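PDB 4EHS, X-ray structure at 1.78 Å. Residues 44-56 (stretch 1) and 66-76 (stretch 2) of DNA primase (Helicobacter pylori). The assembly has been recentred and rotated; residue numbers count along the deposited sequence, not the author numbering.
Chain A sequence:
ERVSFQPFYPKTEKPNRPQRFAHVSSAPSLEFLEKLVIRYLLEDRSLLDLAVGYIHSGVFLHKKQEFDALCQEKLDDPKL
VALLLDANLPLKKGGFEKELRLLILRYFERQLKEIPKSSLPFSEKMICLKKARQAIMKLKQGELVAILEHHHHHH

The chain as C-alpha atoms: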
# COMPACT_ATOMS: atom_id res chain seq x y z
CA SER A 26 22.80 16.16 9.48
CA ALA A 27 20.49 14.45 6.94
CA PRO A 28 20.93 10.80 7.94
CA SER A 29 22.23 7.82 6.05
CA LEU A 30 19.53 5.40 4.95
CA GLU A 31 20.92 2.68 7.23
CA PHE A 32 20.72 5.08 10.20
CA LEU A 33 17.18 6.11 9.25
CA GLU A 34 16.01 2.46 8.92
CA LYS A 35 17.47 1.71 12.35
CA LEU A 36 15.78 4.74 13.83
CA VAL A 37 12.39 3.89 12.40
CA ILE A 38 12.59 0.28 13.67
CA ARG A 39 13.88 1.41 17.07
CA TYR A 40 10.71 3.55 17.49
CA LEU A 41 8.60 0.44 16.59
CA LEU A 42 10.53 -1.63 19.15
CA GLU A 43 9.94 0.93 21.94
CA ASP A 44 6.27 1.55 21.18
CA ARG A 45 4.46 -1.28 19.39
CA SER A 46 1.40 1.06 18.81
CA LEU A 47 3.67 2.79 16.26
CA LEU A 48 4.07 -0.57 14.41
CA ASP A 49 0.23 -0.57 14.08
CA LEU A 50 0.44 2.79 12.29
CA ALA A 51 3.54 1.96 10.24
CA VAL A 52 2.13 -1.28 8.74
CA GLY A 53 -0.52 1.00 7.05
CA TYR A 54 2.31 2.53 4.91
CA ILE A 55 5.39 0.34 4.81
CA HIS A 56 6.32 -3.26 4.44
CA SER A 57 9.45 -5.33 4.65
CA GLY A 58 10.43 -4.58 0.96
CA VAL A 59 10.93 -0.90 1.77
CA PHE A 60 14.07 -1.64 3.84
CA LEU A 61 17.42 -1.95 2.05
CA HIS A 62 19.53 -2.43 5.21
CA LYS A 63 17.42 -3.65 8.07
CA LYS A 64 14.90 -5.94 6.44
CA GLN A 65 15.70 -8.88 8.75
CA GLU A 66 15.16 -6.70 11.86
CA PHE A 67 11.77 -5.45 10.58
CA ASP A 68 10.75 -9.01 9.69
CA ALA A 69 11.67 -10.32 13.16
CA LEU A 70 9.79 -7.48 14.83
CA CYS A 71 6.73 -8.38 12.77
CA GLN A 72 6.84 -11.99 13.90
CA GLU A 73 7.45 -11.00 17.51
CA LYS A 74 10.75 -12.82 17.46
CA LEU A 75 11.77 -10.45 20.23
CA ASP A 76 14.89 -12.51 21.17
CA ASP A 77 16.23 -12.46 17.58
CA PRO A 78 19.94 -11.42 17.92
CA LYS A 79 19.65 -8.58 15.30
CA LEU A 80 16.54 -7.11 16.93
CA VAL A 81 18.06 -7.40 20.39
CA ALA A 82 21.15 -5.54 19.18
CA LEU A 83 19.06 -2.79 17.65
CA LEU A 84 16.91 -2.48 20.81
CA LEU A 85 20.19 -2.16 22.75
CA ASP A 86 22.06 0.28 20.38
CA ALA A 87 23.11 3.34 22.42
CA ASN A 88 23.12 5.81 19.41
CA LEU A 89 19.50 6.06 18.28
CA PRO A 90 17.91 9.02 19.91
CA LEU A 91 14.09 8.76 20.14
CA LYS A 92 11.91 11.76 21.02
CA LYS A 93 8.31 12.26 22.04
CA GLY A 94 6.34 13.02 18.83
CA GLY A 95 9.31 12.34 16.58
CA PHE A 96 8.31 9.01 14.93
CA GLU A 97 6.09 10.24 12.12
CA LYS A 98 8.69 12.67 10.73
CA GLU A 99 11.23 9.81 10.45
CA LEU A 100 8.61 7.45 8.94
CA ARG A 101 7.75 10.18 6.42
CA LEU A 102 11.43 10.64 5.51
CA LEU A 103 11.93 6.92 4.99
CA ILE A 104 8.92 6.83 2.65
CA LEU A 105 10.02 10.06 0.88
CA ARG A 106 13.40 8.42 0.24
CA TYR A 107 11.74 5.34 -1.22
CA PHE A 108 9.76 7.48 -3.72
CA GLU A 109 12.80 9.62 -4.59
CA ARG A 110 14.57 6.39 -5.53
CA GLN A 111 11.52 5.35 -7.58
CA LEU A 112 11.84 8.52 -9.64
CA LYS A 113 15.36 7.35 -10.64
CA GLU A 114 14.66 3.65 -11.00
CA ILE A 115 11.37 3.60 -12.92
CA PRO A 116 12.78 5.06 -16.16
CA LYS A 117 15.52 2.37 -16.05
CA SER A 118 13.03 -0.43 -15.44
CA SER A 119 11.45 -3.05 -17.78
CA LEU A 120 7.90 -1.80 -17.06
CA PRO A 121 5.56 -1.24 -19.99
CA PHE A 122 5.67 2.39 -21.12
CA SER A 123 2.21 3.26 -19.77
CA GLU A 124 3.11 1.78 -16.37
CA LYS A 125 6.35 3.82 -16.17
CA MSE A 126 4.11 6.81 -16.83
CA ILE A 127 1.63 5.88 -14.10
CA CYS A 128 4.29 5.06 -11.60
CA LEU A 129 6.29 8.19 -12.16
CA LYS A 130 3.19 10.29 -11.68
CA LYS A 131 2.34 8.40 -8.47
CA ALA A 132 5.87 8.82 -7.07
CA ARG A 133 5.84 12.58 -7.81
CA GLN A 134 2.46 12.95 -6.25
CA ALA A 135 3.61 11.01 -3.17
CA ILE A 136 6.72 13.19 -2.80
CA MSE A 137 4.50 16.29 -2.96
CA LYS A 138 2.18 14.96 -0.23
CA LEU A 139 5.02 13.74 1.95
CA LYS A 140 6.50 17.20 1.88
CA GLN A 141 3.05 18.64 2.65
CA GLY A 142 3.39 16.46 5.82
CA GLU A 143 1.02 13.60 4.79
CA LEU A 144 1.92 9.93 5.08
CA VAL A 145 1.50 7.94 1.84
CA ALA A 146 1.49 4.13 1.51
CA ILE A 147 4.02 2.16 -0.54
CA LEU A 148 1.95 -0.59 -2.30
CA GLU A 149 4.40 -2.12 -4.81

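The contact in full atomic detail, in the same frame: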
# COMPACT_ATOMS: atom_id res chain seq x y z
N ASP A 44 7.70 1.29 21.02
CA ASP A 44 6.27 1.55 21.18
C ASP A 44 5.53 0.79 20.08
O ASP A 44 5.49 1.20 18.95
CB ASP A 44 5.96 3.05 21.19
CG ASP A 44 4.46 3.35 21.50
OD1 ASP A 44 3.61 2.45 21.37
OD2 ASP A 44 4.21 4.47 21.83
N ARG A 45 4.99 -0.37 20.44
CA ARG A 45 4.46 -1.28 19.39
C ARG A 45 3.22 -0.66 18.78
O ARG A 45 2.83 -1.06 17.66
CB ARG A 45 4.17 -2.69 19.92
CG ARG A 45 4.38 -3.79 18.84
CD ARG A 45 4.48 -5.23 19.39
NE ARG A 45 4.24 -6.27 18.39
CZ ARG A 45 5.16 -6.76 17.52
NH1 ARG A 45 6.41 -6.32 17.52
NH2 ARG A 45 4.81 -7.69 16.63
N SER A 46 2.60 0.34 19.42
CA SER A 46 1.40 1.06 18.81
C SER A 46 1.82 1.81 17.55
O SER A 46 1.05 1.96 16.61
CB SER A 46 0.73 2.01 19.82
OG SER A 46 1.50 3.20 19.97
N LEU A 47 3.10 2.21 17.48
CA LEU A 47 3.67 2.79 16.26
C LEU A 47 3.82 1.77 15.11
O LEU A 47 3.76 2.18 13.93
CB LEU A 47 5.04 3.42 16.52
CG LEU A 47 4.98 4.46 17.62
CD1 LEU A 47 6.37 5.06 17.87
CD2 LEU A 47 4.01 5.60 17.33
N LEU A 48 4.05 0.48 15.42
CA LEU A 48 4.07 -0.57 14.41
C LEU A 48 2.66 -0.63 13.79
O LEU A 48 2.52 -0.76 12.57
CB LEU A 48 4.46 -1.91 15.03
CG LEU A 48 4.49 -3.08 13.97
CD1 LEU A 48 5.54 -2.83 12.89
CD2 LEU A 48 4.85 -4.34 14.74
N ASP A 49 1.61 -0.55 14.61
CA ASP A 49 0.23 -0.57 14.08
C ASP A 49 0.05 0.50 12.99
O ASP A 49 -0.48 0.22 11.92
CB ASP A 49 -0.80 -0.34 15.20
CG ASP A 49 -0.69 -1.37 16.35
OD1 ASP A 49 -0.05 -2.44 16.25
OD2 ASP A 49 -1.24 -1.04 17.43
N LEU A 50 0.51 1.72 13.28
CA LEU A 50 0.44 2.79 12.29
C LEU A 50 1.30 2.44 11.07
O LEU A 50 0.87 2.56 9.90
CB LEU A 50 0.96 4.09 12.92
CG LEU A 50 0.98 5.26 11.93
CD1 LEU A 50 -0.42 5.60 11.46
CD2 LEU A 50 1.63 6.48 12.57
N ALA A 51 2.55 2.06 11.33
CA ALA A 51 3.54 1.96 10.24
C ALA A 51 3.10 0.88 9.25
O ALA A 51 3.31 1.04 8.06
CB ALA A 51 4.93 1.63 10.75
N VAL A 52 2.45 -0.21 9.72
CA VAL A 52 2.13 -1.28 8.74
C VAL A 52 1.00 -0.84 7.75
O VAL A 52 0.80 -1.55 6.77
CB VAL A 52 1.81 -2.66 9.40
CG1 VAL A 52 3.04 -3.12 10.19
CG2 VAL A 52 0.60 -2.48 10.26
N GLY A 53 0.37 0.30 8.00
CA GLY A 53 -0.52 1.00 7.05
C GLY A 53 0.21 1.55 5.82
O GLY A 53 -0.42 1.81 4.78
N TYR A 54 1.55 1.70 5.93
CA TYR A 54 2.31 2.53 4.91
C TYR A 54 3.56 1.81 4.40
O TYR A 54 3.98 2.03 3.26
CB TYR A 54 2.71 3.87 5.52
CG TYR A 54 1.51 4.67 5.94
CD1 TYR A 54 0.72 5.33 5.00
CD2 TYR A 54 1.11 4.68 7.29
CE1 TYR A 54 -0.42 6.06 5.42
CE2 TYR A 54 -0.02 5.36 7.70
CZ TYR A 54 -0.79 6.02 6.73
OH TYR A 54 -1.91 6.71 7.15
N ILE A 55 4.18 0.97 5.23
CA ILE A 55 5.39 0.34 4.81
C ILE A 55 5.28 -1.16 5.00
O ILE A 55 4.45 -1.69 5.81
CB ILE A 55 6.69 0.92 5.51
CG1 ILE A 55 6.56 0.77 7.04
CG2 ILE A 55 6.87 2.39 5.15
CD1 ILE A 55 7.83 0.92 7.83
N HIS A 56 6.12 -1.83 4.26
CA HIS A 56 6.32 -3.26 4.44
C HIS A 56 7.79 -3.56 4.40
O HIS A 56 8.66 -2.68 4.13
CB HIS A 56 5.53 -4.02 3.35
CG HIS A 56 5.95 -3.63 1.95
ND1 HIS A 56 7.08 -4.09 1.38
CD2 HIS A 56 5.41 -2.73 1.05
CE1 HIS A 56 7.25 -3.53 0.17
NE2 HIS A 56 6.24 -2.69 -0.04
N GLU A 66 15.66 -7.29 10.61
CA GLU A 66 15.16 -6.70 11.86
C GLU A 66 13.66 -6.42 11.78
O GLU A 66 12.91 -6.82 12.70
CB GLU A 66 15.96 -5.41 12.20
CG GLU A 66 17.40 -5.77 12.62
CD GLU A 66 18.39 -5.87 11.47
OE1 GLU A 66 17.92 -5.96 10.29
OE2 GLU A 66 19.63 -5.92 11.77
N PHE A 67 13.22 -5.75 10.72
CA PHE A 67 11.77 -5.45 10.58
C PHE A 67 10.96 -6.77 10.55
O PHE A 67 9.91 -6.92 11.25
CB PHE A 67 11.49 -4.61 9.33
CG PHE A 67 10.02 -4.21 9.20
CD1 PHE A 67 9.54 -3.06 9.89
CD2 PHE A 67 9.10 -4.95 8.42
CE1 PHE A 67 8.20 -2.67 9.80
CE2 PHE A 67 7.77 -4.54 8.32
CZ PHE A 67 7.31 -3.38 8.99
N ASP A 68 11.44 -7.73 9.75
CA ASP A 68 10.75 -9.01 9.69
C ASP A 68 10.62 -9.64 11.08
O ASP A 68 9.57 -10.17 11.42
CB ASP A 68 11.50 -9.97 8.72
CG ASP A 68 11.16 -9.68 7.27
OD1 ASP A 68 10.14 -9.02 7.00
OD2 ASP A 68 11.95 -10.10 6.41
N ALA A 69 11.70 -9.68 11.86
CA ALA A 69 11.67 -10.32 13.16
C ALA A 69 10.71 -9.61 14.09
O ALA A 69 10.01 -10.24 14.89
CB ALA A 69 13.07 -10.39 13.77
N LEU A 70 10.67 -8.28 13.99
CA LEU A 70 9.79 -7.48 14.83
C LEU A 70 8.32 -7.71 14.48
O LEU A 70 7.44 -7.51 15.31
CB LEU A 70 10.13 -5.99 14.70
CG LEU A 70 9.12 -5.00 15.27
CD1 LEU A 70 8.97 -5.19 16.77
CD2 LEU A 70 9.51 -3.57 14.94
N CYS A 71 8.08 -8.12 13.24
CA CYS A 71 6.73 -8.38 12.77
C CYS A 71 6.26 -9.70 13.30
O CYS A 71 5.06 -9.86 13.60
CB CYS A 71 6.71 -8.40 11.25
SG CYS A 71 6.69 -6.74 10.64
N GLN A 72 7.18 -10.66 13.40
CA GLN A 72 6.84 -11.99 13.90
C GLN A 72 7.16 -12.13 15.38
O GLN A 72 7.42 -13.23 15.87
CB GLN A 72 7.58 -13.06 13.09
CG GLN A 72 7.80 -12.70 11.64
CD GLN A 72 8.90 -13.53 10.99
OE1 GLN A 72 9.49 -13.13 9.99
NE2 GLN A 72 9.18 -14.69 11.57
N GLU A 73 7.16 -11.01 16.09
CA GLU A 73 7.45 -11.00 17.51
C GLU A 73 8.56 -11.94 17.88
O GLU A 73 8.43 -12.64 18.90
CB GLU A 73 6.22 -11.29 18.42
CG GLU A 73 5.59 -10.07 18.97
CD GLU A 73 4.23 -10.35 19.60
OE1 GLU A 73 3.93 -9.67 20.59
OE2 GLU A 73 3.49 -11.23 19.10
N LYS A 74 9.60 -12.04 17.06
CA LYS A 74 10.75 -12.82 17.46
C LYS A 74 11.60 -11.87 18.25
O LYS A 74 12.67 -11.49 17.79
CB LYS A 74 11.55 -13.31 16.26
CG LYS A 74 10.75 -14.18 15.27
CD LYS A 74 10.71 -15.60 15.73
CE LYS A 74 9.75 -16.45 14.88
NZ LYS A 74 10.12 -16.41 13.44
N LEU A 75 11.11 -11.47 19.43
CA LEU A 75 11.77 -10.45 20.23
C LEU A 75 13.10 -10.86 20.88
O LEU A 75 13.78 -10.02 21.49
CB LEU A 75 10.76 -9.84 21.25
CG LEU A 75 9.45 -9.29 20.61
CD1 LEU A 75 8.45 -8.68 21.61
CD2 LEU A 75 9.69 -8.30 19.49
N ASP A 76 13.49 -12.13 20.80
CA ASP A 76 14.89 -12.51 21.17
C ASP A 76 15.83 -12.72 19.96
O ASP A 76 16.96 -13.23 20.10
CB ASP A 76 14.89 -13.76 22.09
CG ASP A 76 14.17 -13.51 23.40
OD1 ASP A 76 14.29 -12.41 23.97
OD2 ASP A 76 13.46 -14.40 23.86

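The two helical segments, 45-51 and 66-71, cross at a wide angle: their N-to-C directions differ by 108°, and their axes come no closer than 12.4 Å. That spacing leaves the backbones to be bridged by side chains; even Leu-48 and Cys-71, a pair in backbone register, have CA atoms 8.4 Å apart. In the first helix, Ala-51 N to Leu-47 O and Val-52 N to Leu-48 O, both 2.9 Å, are i to i-4 bonds. Its start is capped by Asp-44, whose OD1 accepts from Ser-46 N at 3.0 Å and from Ser-46 OG at 2.6 Å. Gln-72 is the first residue to leave helical phi/psi in the second stretch, and Glu-73 follows with positive phi and psi (39/39); Lys-74 N then bonds to Ala-69 O at 2.8 Å.

Leu-70 O accepts across the contact from both terminal nitrogens of Arg-45: from NH1 at 2.7 Å (N-H...O angle 150°) and from NH2 at 2.9 Å (137°). The oxygen lies near the guanidinium plane, as a forked bond requires, although the place of NH1 is less certain because it is crowded in the model. Glu-73 CG covers one guanidinium face, 3.4 Å from Arg-45 NH2. The carboxylate is related to the arginine by charge alone: Glu-73 OE1 is 4.1 Å from Arg-45 NE and well out of the guanidinium plane, so no N-H points at it.

Deeper in, the buried Phe-67 (chi1 -176°, t) directs its CB toward stretch 1. Leu-48 CD1 and Ile-55 CD1 each approach Phe-67 CE1 to 4.1 Å, while Val-52 CG1 lies 4.4 Å from Phe-67 CZ. All three are apolar contacts, and all approach the ring obliquely. Leu-48 also reaches Leu-70, where Leu-48 CD2 lies 4.4 Å from Leu-70 CG, linking this cluster to the arginine site.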